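Local coordinates for protein probable porin (Pseudomonas aeruginosa, PDB 2Y0H) that probably forms a solute-conducting pore through the bacterial outer membrane, as a beta-barrel porin of the OprD family, at residues 189-194 / 209-214; 225-230 / 248-253; 264-269 / 299-304. All blocks are in the same frame, centred on the assembly; numbering follows the deposited sequence.

From the N terminus, the chain first meets contact 1, which pairs strands 191-200 and 204-216 and closes a tight hairpin. Contact 2 pairs strand 221-234 with strand 244-256, closing a somewhat longer one. Contact 3 joins strand 259-269 to strand 300-309 across a long connection without regular secondary structure. The three follow in series; none nests in or crosses another. They pair up six consecutive strands of the 18-stranded antiparallel barrel wall, two by two. Backbone bonding between strands 204-216 and 221-234 joins contact 1 to contact 2, and bonding between strands 244-256 and 259-269 joins contact 2 to contact 3. Contacts 1 and 3 do not touch.

Contact 1. Residues 189-194 / 209-214; sequences PRLSAS and LGLLHT
With CG of Leu191 anti to its backbone N (chi1 171°) and chi2 of 62° placing CD1, the side chain meets Leu211 on the outward face of the wall, Leu191 CD1 lying 3.3 Å from Leu211 CD2. That is tighter than ordinary carbon packing, so the exact fit is doubtful, though the two leucines plainly touch, crossing at a slant. His213 also has CG anti to the backbone N (chi1 -176°); the edge of its ring, at CD2, comes 4.2 Å from CB of Leu191.

On the inward face, OG of Ser192 lies 3.7 Å from CB of Leu212, a contact between hydroxyl and methylene. Just before strand 191-200 begins, the aliphatic part of Arg190 runs past the backbone carbonyl of Thr214.

Five backbone bonds hold the segments together: Ser192 with Leu212 and Ser194 with Gly210 each exchange two, and Thr214 N gives a further one, 2.8 Å, to Arg190 O. CA-H groups of Leu191 and Ala193 lean on carbonyl oxygens of Leu212 and Gly210. A bound detergent lies near Leu209. This regular antiparallel pairing, leucine-rich on the outside apart from His213, is that of a beta hairpin in a porin barrel.

Contact 2. Residues 225-230 / 248-253; sequences SDLRYF and LNAMLT. With C8E ((hydroxyethyloxy)tri(ethyloxy)octane), chain M.
Arg228 and Asn249 face each other on the pore side of an antiparallel beta hairpin in the barrel wall, formed by strands 221-234 and 244-256.

Backbone bonding comes as two reciprocal pairs. Asp226 and Met251 exchange N-H and C=O, as do Arg228 and Asn249; between them Leu227 and Ala250 form a non-hydrogen-bonded pair, where Ala250 CA approaches Asp226 O at 3.1 Å.

The charged interaction runs along one strand. Arg228 extends from CG to NE and grips Asp226 side-on: NE bonds OD1 of Asp226 at 3.0 Å, meeting it from 40° above the carboxylate plane, while NH2 reaches OD2 of Asp226 at 2.8 Å from the syn side. Two bonds to separate oxygens limit rotation of the guanidinium, and Tyr284 adds a cation-pi contact.

Among the polar side chains, Asn249 has CG in the crowded position between its backbone N and carbonyl carbon (chi1 68°). Its amide crosses the arginine chain, with its plane 83° from the guanidinium, and OD1 of Asn249 lies 3.5 Å from CD of Arg228. The amide is bonded at both ends: OD1 accepts from Ala286 N, and ND2 bonds Asn247 OD1.

Mostly apolar packing lines the outward face. CD2 of Leu227 rests 3.6 Å from CB of Ala250. Leu248 and Tyr229 lie side by side, pointing the same way, the leucine at the ring's edge. A bound C8E detergent chain lies against the outer side of residues 248-250, as expected for a lipid-facing surface, with its C2 3.6 Å from Asn249 N and its C3 3.9 Å from CB of Ala250.

Contact 3. Residues 264-269 / 299-304; sequences GVQKMI and EKSWQL
Gln266 and Ser301 face each other on the inward side of the wall, a hydrogen-bonded antiparallel pair whose backbones exchange two bonds. Starting at CB of Gln266, the first neighbour is OG of Ser301 at 3.5 Å. CG, anti to the backbone N (chi1 -175°), is still 4.1 Å from that same Ser301 OG. Past CG the chain extends away from the partner strand, and its amide is held by the long connection between the strands: OE1 accepts from Asn287 N, and NE2 gives to Phe294 O. OE1 also packs against CB of Asn249, on the preceding strand, 244-256. Asn287 ND2 in turn bonds Ser301 OG, so a single asparagine ties both members of the pair together.

Beside them, Gln303 lays its CB 3.8 Å from Gly264 N, while its NE2 bonds Asn287 OD1 and Ala286 O. At the other end, Met268 N donates to Glu299 O at 2.9 Å.

On the outward face Lys267 and Lys300 run side by side in the same direction, their CG atoms 4.1 Å apart. Their ends separate to 7.0 Å between Lys267 NZ and Lys300 NZ, and Lys300 forms a salt bridge with Asp329.

Each strand has a second neighbour in the closed barrel: strand 259-269 bonds on its other edge to strand 244-256, and strand 300-309 to strand 318-330.

Contact 1. Residues 189-194 / 209-214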
# COMPACT_ATOMS: atom_id res chain seq x y z
N PRO A 189 -19.89 6.71 -14.02
CA PRO A 189 -18.45 6.57 -14.30
C PRO A 189 -17.64 7.68 -13.64
O PRO A 189 -16.41 7.65 -13.67
CB PRO A 189 -18.38 6.68 -15.83
CG PRO A 189 -19.78 6.44 -16.31
CD PRO A 189 -20.66 6.99 -15.24
N ARG A 190 -18.33 8.64 -13.03
CA ARG A 190 -17.70 9.75 -12.31
C ARG A 190 -17.69 9.52 -10.79
O ARG A 190 -16.89 10.12 -10.07
CB ARG A 190 -18.43 11.07 -12.59
CG ARG A 190 -18.00 11.83 -13.84
CD ARG A 190 -18.90 13.05 -14.06
NE ARG A 190 -20.25 12.66 -14.48
CZ ARG A 190 -21.32 12.64 -13.68
NH1 ARG A 190 -21.21 13.00 -12.40
NH2 ARG A 190 -22.50 12.27 -14.15
N LEU A 191 -18.60 8.66 -10.32
CA LEU A 191 -18.86 8.53 -8.90
C LEU A 191 -18.98 7.09 -8.43
O LEU A 191 -19.87 6.36 -8.87
CB LEU A 191 -20.15 9.27 -8.54
CG LEU A 191 -20.69 9.06 -7.13
CD1 LEU A 191 -19.71 9.57 -6.09
CD2 LEU A 191 -22.01 9.77 -6.97
N SER A 192 -18.10 6.68 -7.53
CA SER A 192 -18.16 5.35 -6.96
C SER A 192 -18.00 5.40 -5.45
O SER A 192 -17.41 6.33 -4.90
CB SER A 192 -17.09 4.45 -7.57
OG SER A 192 -15.82 5.00 -7.34
N ALA A 193 -18.53 4.39 -4.77
CA ALA A 193 -18.45 4.32 -3.33
C ALA A 193 -17.97 2.94 -2.92
O ALA A 193 -18.20 1.95 -3.63
CB ALA A 193 -19.80 4.63 -2.71
N SER A 194 -17.29 2.87 -1.78
CA SER A 194 -16.74 1.61 -1.30
C SER A 194 -16.98 1.46 0.18
O SER A 194 -16.83 2.42 0.94
CB SER A 194 -15.24 1.55 -1.55
OG SER A 194 -15.00 1.34 -2.92
N LEU A 209 -15.30 3.55 4.81
CA LEU A 209 -16.18 4.14 3.82
C LEU A 209 -15.39 5.08 2.92
O LEU A 209 -14.70 5.98 3.40
CB LEU A 209 -17.32 4.90 4.50
CG LEU A 209 -18.47 5.18 3.53
CD1 LEU A 209 -19.09 3.85 3.15
CD2 LEU A 209 -19.53 6.11 4.15
N GLY A 210 -15.49 4.87 1.62
CA GLY A 210 -14.79 5.70 0.67
C GLY A 210 -15.72 6.23 -0.40
O GLY A 210 -16.60 5.52 -0.89
N LEU A 211 -15.52 7.48 -0.78
CA LEU A 211 -16.33 8.12 -1.80
C LEU A 211 -15.38 8.72 -2.82
O LEU A 211 -14.62 9.64 -2.50
CB LEU A 211 -17.19 9.20 -1.15
CG LEU A 211 -18.62 9.38 -1.63
CD1 LEU A 211 -19.38 10.27 -0.66
CD2 LEU A 211 -18.64 9.97 -3.02
N LEU A 212 -15.38 8.17 -4.03
CA LEU A 212 -14.51 8.67 -5.08
C LEU A 212 -15.29 9.43 -6.17
O LEU A 212 -16.09 8.84 -6.90
CB LEU A 212 -13.69 7.53 -5.69
CG LEU A 212 -12.77 7.97 -6.82
CD1 LEU A 212 -11.78 9.01 -6.31
CD2 LEU A 212 -12.04 6.76 -7.44
N HIS A 213 -15.05 10.73 -6.26
CA HIS A 213 -15.71 11.56 -7.27
C HIS A 213 -14.73 12.22 -8.24
O HIS A 213 -13.79 12.92 -7.82
CB HIS A 213 -16.61 12.62 -6.63
CG HIS A 213 -17.38 13.42 -7.63
ND1 HIS A 213 -17.07 14.73 -7.94
CD2 HIS A 213 -18.43 13.09 -8.42
CE1 HIS A 213 -17.91 15.17 -8.87
NE2 HIS A 213 -18.74 14.19 -9.18
N THR A 214 -14.93 11.99 -9.53
CA THR A 214 -14.13 12.62 -10.57
C THR A 214 -15.01 13.58 -11.38
O THR A 214 -16.03 13.17 -11.95
CB THR A 214 -13.44 11.58 -11.49
OG1 THR A 214 -12.51 10.80 -10.73
CG2 THR A 214 -12.68 12.28 -12.60

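Contact 2. Residues 225-230 / 248-253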
# COMPACT_ATOMS: atom_id res chain seq x y z
N SER A 225 -11.80 13.99 -6.27
CA SER A 225 -12.06 14.04 -4.84
C SER A 225 -12.11 12.61 -4.26
O SER A 225 -12.96 11.81 -4.63
CB SER A 225 -13.38 14.77 -4.54
OG SER A 225 -13.34 16.08 -5.08
N ASP A 226 -11.17 12.33 -3.37
CA ASP A 226 -10.96 10.99 -2.81
C ASP A 226 -11.16 11.13 -1.30
O ASP A 226 -10.27 11.61 -0.60
CB ASP A 226 -9.53 10.53 -3.13
CG ASP A 226 -9.24 9.08 -2.72
OD1 ASP A 226 -9.99 8.46 -1.95
OD2 ASP A 226 -8.20 8.58 -3.16
N LEU A 227 -12.36 10.78 -0.84
CA LEU A 227 -12.76 10.96 0.56
C LEU A 227 -12.76 9.60 1.25
O LEU A 227 -13.27 8.63 0.70
CB LEU A 227 -14.15 11.57 0.65
CG LEU A 227 -14.52 12.82 -0.17
CD1 LEU A 227 -15.92 13.33 0.22
CD2 LEU A 227 -13.49 13.92 -0.03
N ARG A 228 -12.20 9.54 2.46
CA ARG A 228 -12.07 8.25 3.16
C ARG A 228 -12.38 8.35 4.64
O ARG A 228 -12.00 9.31 5.32
CB ARG A 228 -10.66 7.68 2.98
CG ARG A 228 -10.25 7.45 1.56
CD ARG A 228 -8.83 6.91 1.46
NE ARG A 228 -8.33 7.01 0.10
CZ ARG A 228 -7.09 6.69 -0.27
NH1 ARG A 228 -6.23 6.23 0.63
NH2 ARG A 228 -6.73 6.83 -1.54
N TYR A 229 -13.04 7.33 5.17
CA TYR A 229 -13.35 7.29 6.59
C TYR A 229 -13.16 5.88 7.15
O TYR A 229 -13.66 4.90 6.60
CB TYR A 229 -14.77 7.80 6.85
CG TYR A 229 -15.20 7.74 8.31
CD1 TYR A 229 -14.65 8.59 9.26
CD2 TYR A 229 -16.18 6.84 8.74
CE1 TYR A 229 -15.05 8.54 10.60
CE2 TYR A 229 -16.58 6.79 10.06
CZ TYR A 229 -16.01 7.64 10.99
OH TYR A 229 -16.42 7.58 12.31
N PHE A 230 -12.43 5.80 8.25
CA PHE A 230 -12.26 4.53 8.93
C PHE A 230 -12.75 4.67 10.36
O PHE A 230 -12.44 5.65 11.04
CB PHE A 230 -10.79 4.12 8.98
CG PHE A 230 -10.16 3.77 7.64
CD1 PHE A 230 -10.16 2.45 7.18
CD2 PHE A 230 -9.48 4.73 6.90
CE1 PHE A 230 -9.54 2.11 5.98
CE2 PHE A 230 -8.85 4.40 5.69
CZ PHE A 230 -8.87 3.10 5.23
N LEU A 248 -10.30 10.26 9.48
CA LEU A 248 -10.91 11.03 8.38
C LEU A 248 -9.81 11.61 7.49
O LEU A 248 -8.98 12.40 7.94
CB LEU A 248 -11.75 12.19 8.90
CG LEU A 248 -13.01 11.96 9.73
CD1 LEU A 248 -12.82 10.87 10.76
CD2 LEU A 248 -13.40 13.27 10.41
N ASN A 249 -9.80 11.22 6.22
CA ASN A 249 -8.78 11.73 5.32
C ASN A 249 -9.31 11.87 3.89
O ASN A 249 -10.16 11.08 3.46
CB ASN A 249 -7.49 10.90 5.38
CG ASN A 249 -7.67 9.50 4.81
OD1 ASN A 249 -7.39 9.25 3.64
ND2 ASN A 249 -8.12 8.57 5.65
N ALA A 250 -8.81 12.87 3.18
CA ALA A 250 -9.27 13.17 1.84
C ALA A 250 -8.13 13.70 0.98
O ALA A 250 -7.26 14.41 1.46
CB ALA A 250 -10.43 14.18 1.88
N MET A 251 -8.14 13.33 -0.29
CA MET A 251 -7.19 13.89 -1.25
C MET A 251 -7.97 14.53 -2.39
O MET A 251 -8.79 13.88 -3.02
CB MET A 251 -6.28 12.79 -1.79
CG MET A 251 -5.09 13.31 -2.57
SD MET A 251 -3.81 13.90 -1.47
CE MET A 251 -2.56 12.63 -1.70
N LEU A 252 -7.73 15.83 -2.62
CA LEU A 252 -8.29 16.55 -3.75
C LEU A 252 -7.20 16.81 -4.78
O LEU A 252 -6.19 17.45 -4.48
CB LEU A 252 -8.85 17.90 -3.30
CG LEU A 252 -10.36 18.03 -3.08
CD1 LEU A 252 -11.08 18.00 -4.41
CD2 LEU A 252 -10.86 16.92 -2.15
N THR A 253 -7.39 16.32 -6.00
CA THR A 253 -6.34 16.42 -7.01
C THR A 253 -6.88 17.10 -8.26
O THR A 253 -7.86 16.65 -8.87
CB THR A 253 -5.75 15.03 -7.37
OG1 THR A 253 -5.23 14.42 -6.18
CG2 THR A 253 -4.62 15.17 -8.37
C1 C8E M . -11.45 15.49 6.88
C2 C8E M . -11.44 14.39 5.81
C3 C8E M . -12.74 14.40 5.00
C4 C8E M . -13.77 13.44 5.59

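Contact 3. Residues 264-269 / 299-304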
# COMPACT_ATOMS: atom_id res chain seq x y z
N GLY A 264 -4.21 17.39 0.51
CA GLY A 264 -4.70 16.34 1.36
C GLY A 264 -4.90 16.84 2.77
O GLY A 264 -4.13 17.67 3.27
N VAL A 265 -5.96 16.35 3.40
CA VAL A 265 -6.19 16.60 4.81
C VAL A 265 -6.46 15.26 5.48
O VAL A 265 -7.07 14.37 4.89
CB VAL A 265 -7.40 17.55 5.07
CG1 VAL A 265 -7.10 18.93 4.55
CG2 VAL A 265 -8.67 17.01 4.41
N GLN A 266 -6.04 15.13 6.73
CA GLN A 266 -6.10 13.86 7.45
C GLN A 266 -6.20 14.17 8.93
O GLN A 266 -5.53 15.07 9.44
CB GLN A 266 -4.83 13.04 7.16
CG GLN A 266 -4.79 11.62 7.73
CD GLN A 266 -3.82 10.74 6.96
OE1 GLN A 266 -4.07 10.41 5.79
NE2 GLN A 266 -2.69 10.38 7.59
N LYS A 267 -7.04 13.42 9.63
CA LYS A 267 -7.30 13.68 11.03
C LYS A 267 -7.52 12.38 11.82
O LYS A 267 -8.43 11.61 11.53
CB LYS A 267 -8.52 14.61 11.12
CG LYS A 267 -8.90 15.06 12.51
CD LYS A 267 -10.05 16.08 12.44
CE LYS A 267 -9.67 17.36 11.67
NZ LYS A 267 -9.60 17.23 10.17
N MET A 268 -6.66 12.14 12.80
CA MET A 268 -6.83 11.02 13.74
C MET A 268 -7.66 11.50 14.93
O MET A 268 -7.39 12.54 15.52
CB MET A 268 -5.47 10.52 14.25
CG MET A 268 -4.48 10.08 13.17
SD MET A 268 -5.08 8.64 12.23
CE MET A 268 -5.44 9.44 10.66
N ILE A 269 -8.68 10.72 15.27
CA ILE A 269 -9.54 11.03 16.41
C ILE A 269 -9.61 9.83 17.33
O ILE A 269 -9.81 8.70 16.88
CB ILE A 269 -10.95 11.37 15.93
CG1 ILE A 269 -10.90 12.52 14.92
CG2 ILE A 269 -11.85 11.69 17.12
CD1 ILE A 269 -12.11 12.63 14.01
N GLU A 299 -3.23 12.99 15.56
CA GLU A 299 -2.52 13.84 14.60
C GLU A 299 -3.43 14.46 13.53
O GLU A 299 -4.26 13.78 12.95
CB GLU A 299 -1.41 13.06 13.93
CG GLU A 299 -0.51 13.90 13.05
CD GLU A 299 0.72 13.12 12.63
OE1 GLU A 299 0.72 11.90 12.82
OE2 GLU A 299 1.68 13.72 12.12
N LYS A 300 -3.24 15.75 13.29
CA LYS A 300 -3.91 16.45 12.20
C LYS A 300 -2.85 16.85 11.19
O LYS A 300 -1.83 17.40 11.57
CB LYS A 300 -4.60 17.72 12.71
CG LYS A 300 -5.79 17.50 13.63
CD LYS A 300 -6.12 18.81 14.36
CE LYS A 300 -7.38 18.71 15.20
NZ LYS A 300 -7.42 19.74 16.28
N SER A 301 -3.08 16.57 9.92
CA SER A 301 -2.06 16.86 8.91
C SER A 301 -2.68 17.29 7.61
O SER A 301 -3.82 16.93 7.29
CB SER A 301 -1.15 15.65 8.68
OG SER A 301 -1.90 14.51 8.28
N TRP A 302 -1.92 18.08 6.86
CA TRP A 302 -2.33 18.50 5.54
C TRP A 302 -1.19 18.25 4.57
O TRP A 302 -0.02 18.19 4.96
CB TRP A 302 -2.76 19.97 5.53
CG TRP A 302 -1.75 20.93 6.12
CD1 TRP A 302 -1.70 21.38 7.42
CD2 TRP A 302 -0.67 21.57 5.44
NE1 TRP A 302 -0.65 22.26 7.58
CE2 TRP A 302 0.00 22.39 6.38
CE3 TRP A 302 -0.20 21.53 4.12
CZ2 TRP A 302 1.12 23.16 6.05
CZ3 TRP A 302 0.91 22.30 3.80
CH2 TRP A 302 1.56 23.10 4.76
N GLN A 303 -1.53 18.11 3.29
CA GLN A 303 -0.57 17.78 2.27
C GLN A 303 -0.70 18.73 1.08
O GLN A 303 -1.80 19.15 0.73
CB GLN A 303 -0.78 16.32 1.80
CG GLN A 303 0.02 15.98 0.55
CD GLN A 303 -0.16 14.56 0.03
OE1 GLN A 303 0.45 14.20 -0.98
NE2 GLN A 303 -0.97 13.74 0.71
N LEU A 304 0.44 19.07 0.49
CA LEU A 304 0.49 19.65 -0.84
C LEU A 304 1.37 18.76 -1.73
O LEU A 304 2.45 18.33 -1.33
CB LEU A 304 1.05 21.08 -0.80
CG LEU A 304 0.22 22.10 -0.00
CD1 LEU A 304 0.93 23.45 0.05
CD2 LEU A 304 -1.18 22.25 -0.57